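Local structure of capsid Protein (Unidentified, 4DMI) at residues T81-S93 and V157-G171. The protein is a phage capsid protein, identified from metagenomic sequences, that assembles into a pentamer and probably serves as a building block of the viral shell. Numbering follows the deposited sequence. Where two conformers were deposited one is given.
Sequences TPGFYKVVGNLSS and VRVQGIARQIADVSG
Val88 and Ile162 pack across the strand pair, CG2 of Val88, in the conformer given, lying 3.5 Å from CG1 of Ile162. The Ile162 branch sits between its own backbone N and carbonyl carbon, which turns it toward Val88; in this conformer CG2 of Val88 is placed likewise. On the other face of the sheet, CB of Val87 meets CB of Ala163, and farther along CD2 of Leu91 lies against both methyls of Val159. Between these pairs Gly89 faces Gly161, bringing the backbones to a CA-CA distance of 3.8 Å. Strands 83-92 and 158-167 run antiparallel here, 83-92 continuing the sheet to strand 133-142; the register slips at a classic beta bulge, where Ile166 and Ala167 both face Phe84. Phe84 O takes a 2.7 Å bond from Ile166 N and a weak one from Ala167 N. Next to the bulge, Gln165, its CG anti to the backbone N (chi1 -161°), lays that carbon over one face of the Tyr85 ring, 4.0 Å from the centroid. Its NE2 and Phe84 N reach Ala167 O from opposite faces of the carbonyl plane. At the far end, Ser92 OG accepts from Arg158 N at 2.9 Å and also bonds to Ile120 O of a second subunit.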
loop_
_atom_site.group_PDB
_atom_site.type_symbol
_atom_site.label_atom_id
_atom_site.label_comp_id
_atom_site.label_asym_id
_atom_site.label_seq_id
_atom_site.Cartn_x
_atom_site.Cartn_y
_atom_site.Cartn_z
ATOM N N THR B 81 11.266 -20.057 16.419
ATOM C CA THR B 81 10.126 -20.420 17.249
ATOM C C THR B 81 8.835 -19.878 16.624
ATOM O O THR B 81 8.875 -18.905 15.860
ATOM C CB THR B 81 10.309 -19.971 18.720
ATOM O OG1 THR B 81 10.508 -18.555 18.775
ATOM C CG2 THR B 81 11.500 -20.675 19.339
ATOM N N PRO B 82 7.689 -20.525 16.921
ATOM C CA PRO B 82 6.464 -20.203 16.178
ATOM C C PRO B 82 6.007 -18.763 16.356
ATOM O O PRO B 82 6.173 -18.165 17.431
ATOM C CB PRO B 82 5.425 -21.163 16.771
ATOM C CG PRO B 82 6.234 -22.312 17.296
ATOM C CD PRO B 82 7.475 -21.651 17.847
ATOM N N GLY B 83 5.434 -18.206 15.296
ATOM C CA GLY B 83 4.896 -16.862 15.347
ATOM C C GLY B 83 4.904 -16.195 13.990
ATOM O O GLY B 83 5.318 -16.795 12.990
ATOM N N PHE B 84 4.445 -14.949 13.956
ATOM C CA PHE B 84 4.476 -14.140 12.736
ATOM C C PHE B 84 5.611 -13.138 12.835
ATOM O O PHE B 84 5.742 -12.439 13.842
ATOM C CB PHE B 84 3.155 -13.380 12.550
ATOM C CG PHE B 84 1.969 -14.261 12.252
ATOM C CD1 PHE B 84 1.285 -14.893 13.279
ATOM C CD2 PHE B 84 1.512 -14.417 10.944
ATOM C CE1 PHE B 84 0.179 -15.707 13.007
ATOM C CE2 PHE B 84 0.411 -15.222 10.673
ATOM C CZ PHE B 84 -0.256 -15.862 11.709
ATOM N N TYR B 85 6.403 -13.040 11.776
ATOM C CA TYR B 85 7.577 -12.180 11.756
ATOM C C TYR B 85 7.591 -11.289 10.536
ATOM O O TYR B 85 7.373 -11.756 9.418
ATOM C CB TYR B 85 8.853 -13.030 11.767
ATOM C CG TYR B 85 9.011 -13.887 13.004
ATOM C CD1 TYR B 85 8.420 -15.145 13.076
ATOM C CD2 TYR B 85 9.739 -13.441 14.096
ATOM C CE1 TYR B 85 8.558 -15.943 14.205
ATOM C CE2 TYR B 85 9.880 -14.234 15.240
ATOM C CZ TYR B 85 9.284 -15.479 15.279
ATOM O OH TYR B 85 9.410 -16.285 16.387
ATOM N N LYS B 86 7.863 -10.003 10.741
ATOM C CA LYS B 86 8.121 -9.091 9.635
ATOM C C LYS B 86 9.625 -9.091 9.431
ATOM O O LYS B 86 10.387 -8.999 10.378
ATOM C CB LYS B 86 7.636 -7.684 9.975
ATOM C CG LYS B 86 8.149 -6.613 9.018
ATOM C CD LYS B 86 7.557 -5.246 9.363
ATOM C CE LYS B 86 7.936 -4.220 8.312
ATOM N NZ LYS B 86 7.179 -2.951 8.458
ATOM N N VAL B 87 10.072 -9.246 8.178
ATOM C CA VAL B 87 11.499 -9.241 7.875
ATOM C C VAL B 87 11.754 -8.412 6.622
ATOM O O VAL B 87 11.154 -8.644 5.569
ATOM C CB VAL B 87 12.064 -10.686 7.734
ATOM C CG1 VAL B 87 11.273 -11.498 6.724
ATOM C CG2 VAL B 87 13.532 -10.649 7.366
ATOM N N VAL B 88 12.616 -7.412 6.761
ATOM C CA VAL B 88 12.862 -6.446 5.702
ATOM C C VAL B 88 14.348 -6.191 5.569
ATOM O O VAL B 88 15.088 -6.197 6.548
ATOM C CB VAL B 88 12.137 -5.114 5.971
ATOM C CG1 VAL B 88 10.659 -5.313 5.995
ATOM C CG2 VAL B 88 12.572 -4.516 7.281
ATOM N N GLY B 89 14.794 -5.956 4.346
ATOM C CA GLY B 89 16.213 -5.771 4.118
ATOM C C GLY B 89 16.618 -5.885 2.673
ATOM O O GLY B 89 15.795 -5.660 1.786
ATOM N N ASN B 90 17.890 -6.210 2.449
ATOM C CA ASN B 90 18.458 -6.271 1.098
ATOM C C ASN B 90 19.439 -7.413 0.934
ATOM O O ASN B 90 20.062 -7.875 1.904
ATOM C CB ASN B 90 19.179 -4.963 0.727
ATOM C CG ASN B 90 18.233 -3.793 0.552
ATOM O OD1 ASN B 90 17.516 -3.697 -0.444
ATOM N ND2 ASN B 90 18.230 -2.884 1.531
ATOM N N LEU B 91 19.576 -7.858 -0.310
ATOM C CA LEU B 91 20.591 -8.831 -0.693
ATOM C C LEU B 91 21.546 -8.185 -1.675
ATOM O O LEU B 91 21.158 -7.306 -2.454
ATOM C CB LEU B 91 19.932 -10.002 -1.426
ATOM C CG LEU B 91 18.647 -10.592 -0.846
ATOM C CD1 LEU B 91 18.022 -11.558 -1.853
ATOM C CD2 LEU B 91 18.958 -11.307 0.468
ATOM N N SER B 92 22.784 -8.656 -1.714
ATOM C CA SER B 92 23.717 -8.256 -2.763
ATOM C C SER B 92 23.368 -8.900 -4.097
ATOM O O SER B 92 23.514 -10.112 -4.237
ATOM C CB SER B 92 25.128 -8.741 -2.412
ATOM O OG SER B 92 25.586 -8.242 -1.162
ATOM N N SER B 93 22.967 -8.120 -5.100
ATOM C CA SER B 93 22.681 -8.755 -6.388
ATOM C C SER B 93 23.916 -9.362 -7.016
ATOM O O SER B 93 25.036 -8.862 -6.870
ATOM C CB SER B 93 22.015 -7.798 -7.388
ATOM O OG SER B 93 22.970 -6.938 -8.007
ATOM N N VAL B 157 29.229 -11.596 -0.799
ATOM C CA VAL B 157 27.818 -11.213 -0.815
ATOM C C VAL B 157 27.213 -11.203 0.582
ATOM O O VAL B 157 27.613 -11.988 1.442
ATOM C CB VAL B 157 26.973 -12.124 -1.741
ATOM C CG1 VAL B 157 27.363 -11.911 -3.182
ATOM C CG2 VAL B 157 27.100 -13.607 -1.357
ATOM N N ARG B 158 26.246 -10.314 0.806
ATOM C CA ARG B 158 25.642 -10.176 2.127
ATOM C C ARG B 158 24.117 -10.211 2.127
ATOM O O ARG B 158 23.462 -9.944 1.107
ATOM C CB ARG B 158 26.131 -8.889 2.822
ATOM C CG ARG B 158 27.607 -8.918 3.174
ATOM C CD ARG B 158 28.008 -7.770 4.079
ATOM N NE ARG B 158 29.435 -7.861 4.393
ATOM C CZ ARG B 158 29.939 -7.935 5.622
ATOM N NH1 ARG B 158 29.143 -7.888 6.682
ATOM N NH2 ARG B 158 31.249 -8.027 5.788
ATOM N N VAL B 159 23.559 -10.563 3.277
ATOM C CA VAL B 159 22.131 -10.437 3.534
ATOM C C VAL B 159 22.011 -9.521 4.735
ATOM O O VAL B 159 22.515 -9.849 5.817
ATOM C CB VAL B 159 21.476 -11.797 3.858
ATOM C CG1 VAL B 159 19.977 -11.619 4.135
ATOM C CG2 VAL B 159 21.702 -12.789 2.719
ATOM N N GLN B 160 21.374 -8.370 4.558
ATOM C CA GLN B 160 21.280 -7.360 5.620
ATOM C C GLN B 160 19.840 -6.965 5.864
ATOM O O GLN B 160 19.053 -6.853 4.932
ATOM C CB GLN B 160 22.101 -6.117 5.256
ATOM C CG GLN B 160 23.580 -6.409 5.102
ATOM C CD GLN B 160 24.388 -5.204 4.676
ATOM O OE1 GLN B 160 23.874 -4.295 4.017
ATOM N NE2 GLN B 160 25.659 -5.193 5.042
ATOM N N GLY B 161 19.480 -6.742 7.118
ATOM C CA GLY B 161 18.137 -6.282 7.385
ATOM C C GLY B 161 17.739 -6.344 8.833
ATOM O O GLY B 161 18.592 -6.474 9.721
ATOM N N ILE B 162 16.434 -6.231 9.063
ATOM C CA ILE B 162 15.873 -6.293 10.401
ATOM C C ILE B 162 14.613 -7.137 10.379
ATOM O O ILE B 162 13.942 -7.259 9.350
ATOM C CB ILE B 162 15.563 -4.877 10.956
ATOM C CG1 ILE B 162 14.662 -4.094 9.998
ATOM C CG2 ILE B 162 16.845 -4.087 11.175
ATOM C CD1 ILE B 162 14.309 -2.690 10.492
ATOM N N ALA B 163 14.289 -7.720 11.521
ATOM C CA ALA B 163 13.043 -8.442 11.668
ATOM C C ALA B 163 12.505 -8.238 13.064
ATOM O O ALA B 163 13.230 -7.829 13.969
ATOM C CB ALA B 163 13.238 -9.953 11.391
ATOM N N ARG B 164 11.224 -8.512 13.246
ATOM C CA ARG B 164 10.662 -8.604 14.590
ATOM C C ARG B 164 9.446 -9.493 14.612
ATOM O O ARG B 164 8.802 -9.723 13.582
ATOM C CB ARG B 164 10.329 -7.221 15.186
ATOM C CG ARG B 164 9.224 -6.447 14.465
ATOM C CD ARG B 164 8.571 -5.431 15.429
ATOM N NE ARG B 164 7.619 -6.134 16.290
ATOM C CZ ARG B 164 6.571 -5.574 16.880
ATOM N NH1 ARG B 164 6.363 -4.251 16.780
ATOM N NH2 ARG B 164 5.737 -6.331 17.582
ATOM N N GLN B 165 9.139 -9.998 15.794
ATOM C CA GLN B 165 7.947 -10.814 15.961
ATOM C C GLN B 165 6.749 -9.879 16.083
ATOM O O GLN B 165 6.705 -9.022 16.980
ATOM C CB GLN B 165 8.042 -11.729 17.177
ATOM C CG GLN B 165 7.036 -12.883 17.063
ATOM C CD GLN B 165 7.018 -13.811 18.253
ATOM O OE1 GLN B 165 7.917 -13.795 19.094
ATOM N NE2 GLN B 165 5.973 -14.625 18.336
ATOM N N ILE B 166 5.779 -10.062 15.190
ATOM C CA ILE B 166 4.589 -9.220 15.125
ATOM C C ILE B 166 3.435 -9.811 15.941
ATOM O O ILE B 166 2.645 -9.079 16.548
ATOM C CB ILE B 166 4.151 -9.002 13.644
ATOM C CG1 ILE B 166 5.256 -8.307 12.840
ATOM C CG2 ILE B 166 2.839 -8.216 13.553
ATOM C CD1 ILE B 166 5.607 -6.889 13.333
ATOM N N ALA B 167 3.334 -11.140 15.966
ATOM C CA ALA B 167 2.242 -11.793 16.678
ATOM C C ALA B 167 2.644 -13.197 17.086
ATOM O O ALA B 167 3.572 -13.764 16.510
ATOM C CB ALA B 167 0.985 -11.839 15.793
ATOM N N ASP B 168 1.961 -13.769 18.074
ATOM C CA ASP B 168 2.177 -15.180 18.354
ATOM C C ASP B 168 1.492 -16.041 17.299
ATOM O O ASP B 168 0.821 -15.522 16.401
ATOM C CB ASP B 168 1.807 -15.568 19.806
ATOM C CG ASP B 168 0.309 -15.514 20.099
ATOM O OD1 ASP B 168 -0.518 -15.527 19.171
ATOM O OD2 ASP B 168 -0.054 -15.496 21.297
ATOM N N VAL B 169 1.670 -17.349 17.392
ATOM C CA VAL B 169 1.166 -18.235 16.349
ATOM C C VAL B 169 -0.373 -18.248 16.292
ATOM O O VAL B 169 -0.963 -18.513 15.240
ATOM C CB VAL B 169 1.762 -19.654 16.482
ATOM C CG1 VAL B 169 1.115 -20.418 17.642
ATOM C CG2 VAL B 169 1.615 -20.421 15.186
ATOM N N SER B 170 -1.017 -17.924 17.409
ATOM C CA SER B 170 -2.472 -17.803 17.445
ATOM C C SER B 170 -2.967 -16.470 16.882
ATOM O O SER B 170 -4.173 -16.236 16.809
ATOM C CB SER B 170 -2.988 -17.975 18.871
ATOM O OG SER B 170 -2.633 -19.240 19.403
ATOM N N GLY B 171 -2.042 -15.595 16.490
ATOM C CA GLY B 171 -2.418 -14.308 15.938
ATOM C C GLY B 171 -2.561 -13.184 16.949
ATOM O O GLY B 171 -2.961 -12.077 16.588
HETATM O O HOH W 1 3.795 -18.213 19.186
HETATM O O HOH W 2 11.017 -15.321 18.661
HETATM O O HOH W 3 19.325 -3.690 4.201
#